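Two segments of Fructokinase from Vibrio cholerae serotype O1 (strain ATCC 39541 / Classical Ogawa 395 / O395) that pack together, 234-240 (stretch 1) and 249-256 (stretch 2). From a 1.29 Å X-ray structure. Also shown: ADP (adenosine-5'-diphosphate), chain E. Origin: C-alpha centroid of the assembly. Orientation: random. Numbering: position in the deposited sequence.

Stretch 1 234-240: TLGAKGA
Stretch 2 (249-256) QIVSGKAV

The two stretches meet through one antiparallel backbone bridge, extended by small apolar contacts and by a shared ADP. Residues 249-251 are strand. Ala240 (phi/psi -155/142) pairs with Val251 (-120/120), CA to CA 5.4 Å. Each backbone N-H meets the other residue's carbonyl: Ala240 N donates to Val251 O at 2.9 Å, and Val251 N donates to Ala240 O at 2.8 Å, nearly straight at 179°. Both side chains lie on the same sheet face; Val251 has chi1 t.

Stretch 1 turns before the bridge. Ala237 and Lys238 form a short 3-10 segment, with Lys238 N hydrogen-bonded to Leu235 O (3.0 Å) and Gly239 N to Gly236 O (3.0 Å). Leu235 N donates to Gly239 O (2.8 Å), closing the loop. Gly239, at phi/psi 99/-123, lies 4.1 Å from Ser252, CA to CA. A CB there would clash with Val251 O and Ser252 CA. Gly239 CA makes a CA-H...O contact with Val251 O at 3.4 Å.

Leu235 (m, t) points toward stretch 2, its CD1 4.3 Å from CG2 of Ile250 (m, t). Ala237 CB meets Ala255 CB at 4.0 Å. Both contacts are apolar, between side chains without polar atoms. A water accepts from Gly253 N at 2.9 Å and donates weakly to Ala237 O at 3.5 Å.

ADP joins both stretches. Its O3' donates to Gly239 O (2.8 Å). Val256 N donates to adenine N1 (2.9 Å), and N6 donates to Val256 O (2.8 Å).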

# COMPACT_ATOMS: atom_id res chain seq x y z
N THR A 234 1.09 -2.24 -30.20
CA THR A 234 0.90 -0.81 -30.07
C THR A 234 2.23 -0.08 -30.24
O THR A 234 3.29 -0.56 -29.82
CB THR A 234 0.23 -0.44 -28.74
OG1 THR A 234 1.00 -0.93 -27.65
CG2 THR A 234 -1.18 -1.03 -28.68
N LEU A 235 2.14 1.09 -30.85
CA LEU A 235 3.29 1.87 -31.25
C LEU A 235 3.21 3.29 -30.68
O LEU A 235 3.68 4.23 -31.29
CB LEU A 235 3.32 1.95 -32.78
CG LEU A 235 3.21 0.63 -33.54
CD1 LEU A 235 3.06 0.90 -35.03
CD2 LEU A 235 4.41 -0.24 -33.27
N GLY A 236 2.57 3.45 -29.52
CA GLY A 236 2.38 4.78 -28.96
C GLY A 236 1.67 5.70 -29.93
O GLY A 236 0.67 5.33 -30.52
N ALA A 237 2.18 6.92 -30.09
CA ALA A 237 1.59 7.90 -30.99
C ALA A 237 1.47 7.43 -32.44
O ALA A 237 0.66 7.97 -33.19
CB ALA A 237 2.40 9.18 -30.93
N LYS A 238 2.26 6.44 -32.82
CA LYS A 238 2.23 5.92 -34.19
C LYS A 238 1.10 4.92 -34.44
O LYS A 238 0.95 4.43 -35.56
CB LYS A 238 3.58 5.30 -34.54
CG LYS A 238 4.74 6.30 -34.61
CD LYS A 238 4.45 7.37 -35.65
CE LYS A 238 5.62 8.32 -35.83
NZ LYS A 238 5.29 9.37 -36.83
N GLY A 239 0.32 4.60 -33.41
CA GLY A 239 -0.86 3.79 -33.57
C GLY A 239 -0.63 2.34 -33.21
O GLY A 239 -0.24 2.02 -32.08
N ALA A 240 -0.89 1.45 -34.16
CA ALA A 240 -0.77 0.03 -33.91
C ALA A 240 -0.50 -0.74 -35.20
O ALA A 240 -1.02 -0.39 -36.26
CB ALA A 240 -2.03 -0.49 -33.27
N GLN A 249 -0.43 -4.54 -41.23
CA GLN A 249 -0.84 -3.21 -41.59
C GLN A 249 -0.74 -2.29 -40.39
O GLN A 249 -1.17 -2.64 -39.30
CB GLN A 249 -2.29 -3.28 -42.03
CG GLN A 249 -2.84 -2.03 -42.56
CD GLN A 249 -4.20 -2.28 -43.15
OE1 GLN A 249 -4.51 -3.41 -43.54
NE2 GLN A 249 -5.02 -1.24 -43.20
N ILE A 250 -0.17 -1.11 -40.59
CA ILE A 250 -0.15 -0.09 -39.55
C ILE A 250 -1.42 0.73 -39.64
O ILE A 250 -1.81 1.20 -40.70
CB ILE A 250 1.07 0.82 -39.66
CG1 ILE A 250 2.35 0.02 -39.39
CG2 ILE A 250 0.95 1.96 -38.67
CD1 ILE A 250 3.62 0.82 -39.59
N VAL A 251 -2.06 0.88 -38.49
CA VAL A 251 -3.27 1.66 -38.36
C VAL A 251 -2.97 2.77 -37.36
O VAL A 251 -2.58 2.51 -36.21
CB VAL A 251 -4.42 0.79 -37.85
CG1 VAL A 251 -5.69 1.61 -37.68
CG2 VAL A 251 -4.66 -0.38 -38.79
N SER A 252 -3.09 4.00 -37.80
CA SER A 252 -2.77 5.13 -36.95
C SER A 252 -3.85 6.17 -37.02
O SER A 252 -4.52 6.33 -38.05
CB SER A 252 -1.44 5.74 -37.35
OG SER A 252 -1.49 6.22 -38.68
N GLY A 253 -4.00 6.91 -35.93
CA GLY A 253 -4.92 8.03 -35.87
C GLY A 253 -4.16 9.28 -35.48
O GLY A 253 -2.96 9.38 -35.68
N LYS A 254 -4.87 10.24 -34.90
CA LYS A 254 -4.23 11.50 -34.55
C LYS A 254 -3.42 11.39 -33.26
O LYS A 254 -3.89 10.85 -32.24
CB LYS A 254 -5.24 12.64 -34.49
CG LYS A 254 -6.39 12.44 -33.52
CD LYS A 254 -7.48 13.50 -33.70
CE LYS A 254 -8.11 13.47 -35.08
NZ LYS A 254 -9.15 14.54 -35.24
N ALA A 255 -2.19 11.88 -33.33
CA ALA A 255 -1.30 11.89 -32.18
C ALA A 255 -1.72 13.01 -31.25
O ALA A 255 -2.14 14.08 -31.70
CB ALA A 255 0.15 12.07 -32.62
N VAL A 256 -1.58 12.77 -29.96
CA VAL A 256 -1.89 13.76 -28.95
C VAL A 256 -0.70 13.87 -28.01
O VAL A 256 0.21 13.02 -28.00
CB VAL A 256 -3.15 13.39 -28.12
CG1 VAL A 256 -4.36 13.27 -29.03
CG2 VAL A 256 -2.92 12.11 -27.32
PB ADP E . -0.18 2.39 -21.80
O1B ADP E . -1.46 2.21 -21.04
O2B ADP E . 0.75 1.22 -21.55
O3B ADP E . 0.48 3.67 -21.33
PA ADP E . 0.50 3.04 -24.42
O1A ADP E . 0.98 4.35 -23.82
O2A ADP E . 1.69 2.10 -24.44
O3A ADP E . -0.52 2.49 -23.35
O5' ADP E . -0.03 3.19 -25.92
C5' ADP E . -1.10 2.44 -26.39
C4' ADP E . -1.99 3.13 -27.39
O4' ADP E . -2.42 4.38 -26.88
C3' ADP E . -1.40 3.39 -28.73
O3' ADP E . -1.50 2.27 -29.56
C2' ADP E . -2.24 4.50 -29.21
O2' ADP E . -3.48 4.09 -29.66
C1' ADP E . -2.45 5.26 -27.97
N9 ADP E . -1.48 6.29 -27.72
C8 ADP E . -0.46 6.27 -26.85
N7 ADP E . 0.20 7.42 -26.90
C5 ADP E . -0.37 8.21 -27.80
C6 ADP E . -0.15 9.49 -28.28
N6 ADP E . 0.93 10.29 -27.79
N1 ADP E . -0.96 9.99 -29.21
C2 ADP E . -2.00 9.30 -29.72
N3 ADP E . -2.25 8.04 -29.28
C4 ADP E . -1.46 7.50 -28.34
O HOH W 1 -2.51 6.54 -33.52